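Local coordinates for protein ribonuclease E (Escherichia coli, PDB 5OHG) that cleaves RNA as an endoribonuclease, this short segment of it probably serving to dock the enzyme onto a partner protein, enolase in particular, at residues Q11-L16 with V30-P35. Residues are numbered along the deposited sequence; the frame is centred on the assembly and turned at random. Where two conformers were deposited one is given.
Sequences QSPMPL and VWIRYP
Met14 and Ile32 have the nearest CA atoms, 8.0 Å apart, in two segments without regular secondary structure; no hydrogen bond crosses between 11-16 and 30-35, so side chains alone carry the contact. Most of it converges on one methyl group. Ile32 CD1, extended away from the backbone with CD1 anti to CA (chi2 159°), lies 3.9 Å from Pro13 CD, while the same CD1 is 4.1 Å from Met14 CB. Ser12 OG stands 4.2 Å from Ile32 CD1, so the methyl group also meets a polar neighbour. Further along, Pro13 and Tyr34 meet tip to tip: Pro13 CD comes to 3.3 Å from Tyr34 OH, and Pro13 CG sits 3.9 Å from Tyr34 CE1, obliquely to the ring. The ring is also backed from within its own segment, since Ile32 CG2 lies 3.6 Å above its plane, offset toward the rim; Ile32 thus touches Pro13 through CD1 and the Tyr34 ring through CG2. Within 11-16 an ST turn shapes the backbone: Ser12 OG, anti to its own backbone N (chi1 168°), accepts from Met14 N at 3.2 Å with an N-H...O angle of 148°. An alanine at Ser12 would probably leave Met14 N without this acceptor, free the turn carrying Pro13 to shift, and open a small gap beside Ile32 CD1. The two segments lie in loops before and after helix 23-27, the one helix of a chain without strands. Two chains of another protein flank them: Pro13 and Met14 pack on the backbone of one, and Ser12 makes a backbone hydrogen bond to the other, consistent with a peptide folded against its partner. Within the chain, Leu25 of helix 23-27 touches both Met14 and Ile32, joining the helix to the two loops.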
loop_
_atom_site.group_PDB
_atom_site.type_symbol
_atom_site.label_atom_id
_atom_site.label_comp_id
_atom_site.label_asym_id
_atom_site.label_seq_id
_atom_site.Cartn_x
_atom_site.Cartn_y
_atom_site.Cartn_z
ATOM N N GLN C 11 23.385 20.391 -10.796
ATOM C CA GLN C 11 23.594 19.356 -9.792
ATOM C C GLN C 11 22.386 19.328 -8.866
ATOM O O GLN C 11 21.918 20.385 -8.426
ATOM C CB GLN C 11 24.878 19.610 -8.994
ATOM C CG GLN C 11 25.422 18.391 -8.263
ATOM C CD GLN C 11 26.459 18.755 -7.215
ATOM O OE1 GLN C 11 27.196 19.729 -7.367
ATOM N NE2 GLN C 11 26.517 17.971 -6.141
ATOM N N SER C 12 21.879 18.131 -8.585
ATOM C CA SER C 12 20.734 18.003 -7.690
ATOM C C SER C 12 21.064 18.598 -6.327
ATOM O O SER C 12 22.115 18.286 -5.759
ATOM C CB SER C 12 20.327 16.546 -7.506
ATOM O OG SER C 12 19.403 16.449 -6.433
ATOM N N PRO C 13 20.196 19.443 -5.766
ATOM C CA PRO C 13 20.461 19.982 -4.424
ATOM C C PRO C 13 20.239 18.972 -3.316
ATOM O O PRO C 13 20.643 19.239 -2.183
ATOM C CB PRO C 13 19.473 21.151 -4.304
ATOM C CG PRO C 13 18.816 21.289 -5.655
ATOM C CD PRO C 13 18.945 19.962 -6.335
ATOM N N MET C 14 19.608 17.829 -3.600
ATOM C CA MET C 14 19.351 16.785 -2.605
ATOM C C MET C 14 19.894 15.459 -3.131
ATOM O O MET C 14 19.134 14.555 -3.497
ATOM C CB MET C 14 17.855 16.706 -2.291
ATOM C CG MET C 14 17.477 16.052 -0.965
ATOM S SD MET C 14 15.703 16.283 -0.630
ATOM C CE MET C 14 15.157 14.607 -0.259
ATOM N N PRO C 15 21.217 15.314 -3.197
ATOM C CA PRO C 15 21.782 14.048 -3.683
ATOM C C PRO C 15 21.542 12.943 -2.667
ATOM O O PRO C 15 21.814 13.110 -1.474
ATOM C CB PRO C 15 23.274 14.364 -3.838
ATOM C CG PRO C 15 23.521 15.442 -2.812
ATOM C CD PRO C 15 22.273 16.281 -2.823
ATOM N N LEU C 16 21.004 11.823 -3.135
ATOM C CA LEU C 16 20.889 10.626 -2.317
ATOM C C LEU C 16 22.021 9.671 -2.678
ATOM O O LEU C 16 22.277 9.426 -3.862
ATOM C CB LEU C 16 19.533 9.951 -2.520
ATOM C CG LEU C 16 18.303 10.858 -2.429
ATOM C CD1 LEU C 16 17.049 10.080 -2.803
ATOM C CD2 LEU C 16 18.131 11.523 -1.045
ATOM N N VAL C 30 7.361 13.458 -3.784
ATOM C CA VAL C 30 7.581 14.813 -3.307
ATOM C C VAL C 30 8.712 15.419 -4.126
ATOM O O VAL C 30 9.638 14.724 -4.554
ATOM C CB VAL C 30 7.881 14.840 -1.787
ATOM C CG1 VAL C 30 9.298 14.291 -1.474
ATOM C CG2 VAL C 30 7.668 16.242 -1.239
ATOM N N TRP C 31 8.629 16.725 -4.353
ATOM C CA TRP C 31 9.505 17.388 -5.305
ATOM C C TRP C 31 10.275 18.518 -4.642
ATOM O O TRP C 31 9.753 19.214 -3.761
ATOM C CB TRP C 31 8.694 17.910 -6.495
ATOM C CG TRP C 31 8.013 16.793 -7.228
ATOM C CD1 TRP C 31 8.538 16.025 -8.226
ATOM C CD2 TRP C 31 6.693 16.293 -6.988
ATOM N NE1 TRP C 31 7.619 15.092 -8.634
ATOM C CE2 TRP C 31 6.477 15.237 -7.890
ATOM C CE3 TRP C 31 5.667 16.648 -6.111
ATOM C CZ2 TRP C 31 5.279 14.525 -7.933
ATOM C CZ3 TRP C 31 4.472 15.940 -6.160
ATOM C CH2 TRP C 31 4.292 14.896 -7.063
ATOM N N ILE C 32 11.483 18.744 -5.107
ATOM C CA ILE C 32 12.301 19.839 -4.694
ATOM C C ILE C 32 11.567 21.100 -5.178
ATOM O O ILE C 32 10.858 21.075 -6.166
ATOM C CB ILE C 32 13.714 19.715 -5.339
ATOM C CG1 ILE C 32 14.535 18.649 -4.639
ATOM C CG2 ILE C 32 14.571 20.932 -5.171
ATOM C CD1 ILE C 32 15.674 18.092 -5.444
ATOM N N ARG C 33 11.689 22.178 -4.429
ATOM C CA ARG C 33 11.148 23.452 -4.834
ATOM C C ARG C 33 12.215 24.297 -5.550
ATOM O O ARG C 33 13.212 24.663 -4.986
ATOM C CB ARG C 33 10.559 24.203 -3.655
ATOM C CG ARG C 33 9.192 23.728 -3.267
ATOM C CD ARG C 33 8.827 24.324 -1.951
ATOM N NE ARG C 33 8.629 25.731 -2.126
ATOM C CZ ARG C 33 7.460 26.254 -2.385
ATOM N NH1 ARG C 33 7.343 27.558 -2.538
ATOM N NH2 ARG C 33 6.405 25.465 -2.442
ATOM N N TYR C 34 12.001 24.548 -6.824
ATOM C CA TYR C 34 12.895 25.384 -7.587
ATOM C C TYR C 34 12.212 26.731 -7.855
ATOM O O TYR C 34 11.039 26.784 -8.109
ATOM C CB TYR C 34 13.210 24.704 -8.899
ATOM C CG TYR C 34 14.071 23.484 -8.787
ATOM C CD1 TYR C 34 15.373 23.590 -8.422
ATOM C CD2 TYR C 34 13.557 22.215 -9.045
ATOM C CE1 TYR C 34 16.170 22.487 -8.298
ATOM C CE2 TYR C 34 14.339 21.106 -8.941
ATOM C CZ TYR C 34 15.652 21.254 -8.561
ATOM O OH TYR C 34 16.472 20.184 -8.465
ATOM N N PRO C 35 12.960 27.825 -7.830
ATOM C CA PRO C 35 14.395 27.994 -7.759
ATOM C C PRO C 35 14.980 27.914 -6.368
ATOM O O PRO C 35 14.304 28.056 -5.385
ATOM C CB PRO C 35 14.561 29.440 -8.218
ATOM C CG PRO C 35 13.351 30.092 -7.696
ATOM C CD PRO C 35 12.319 29.105 -8.112
#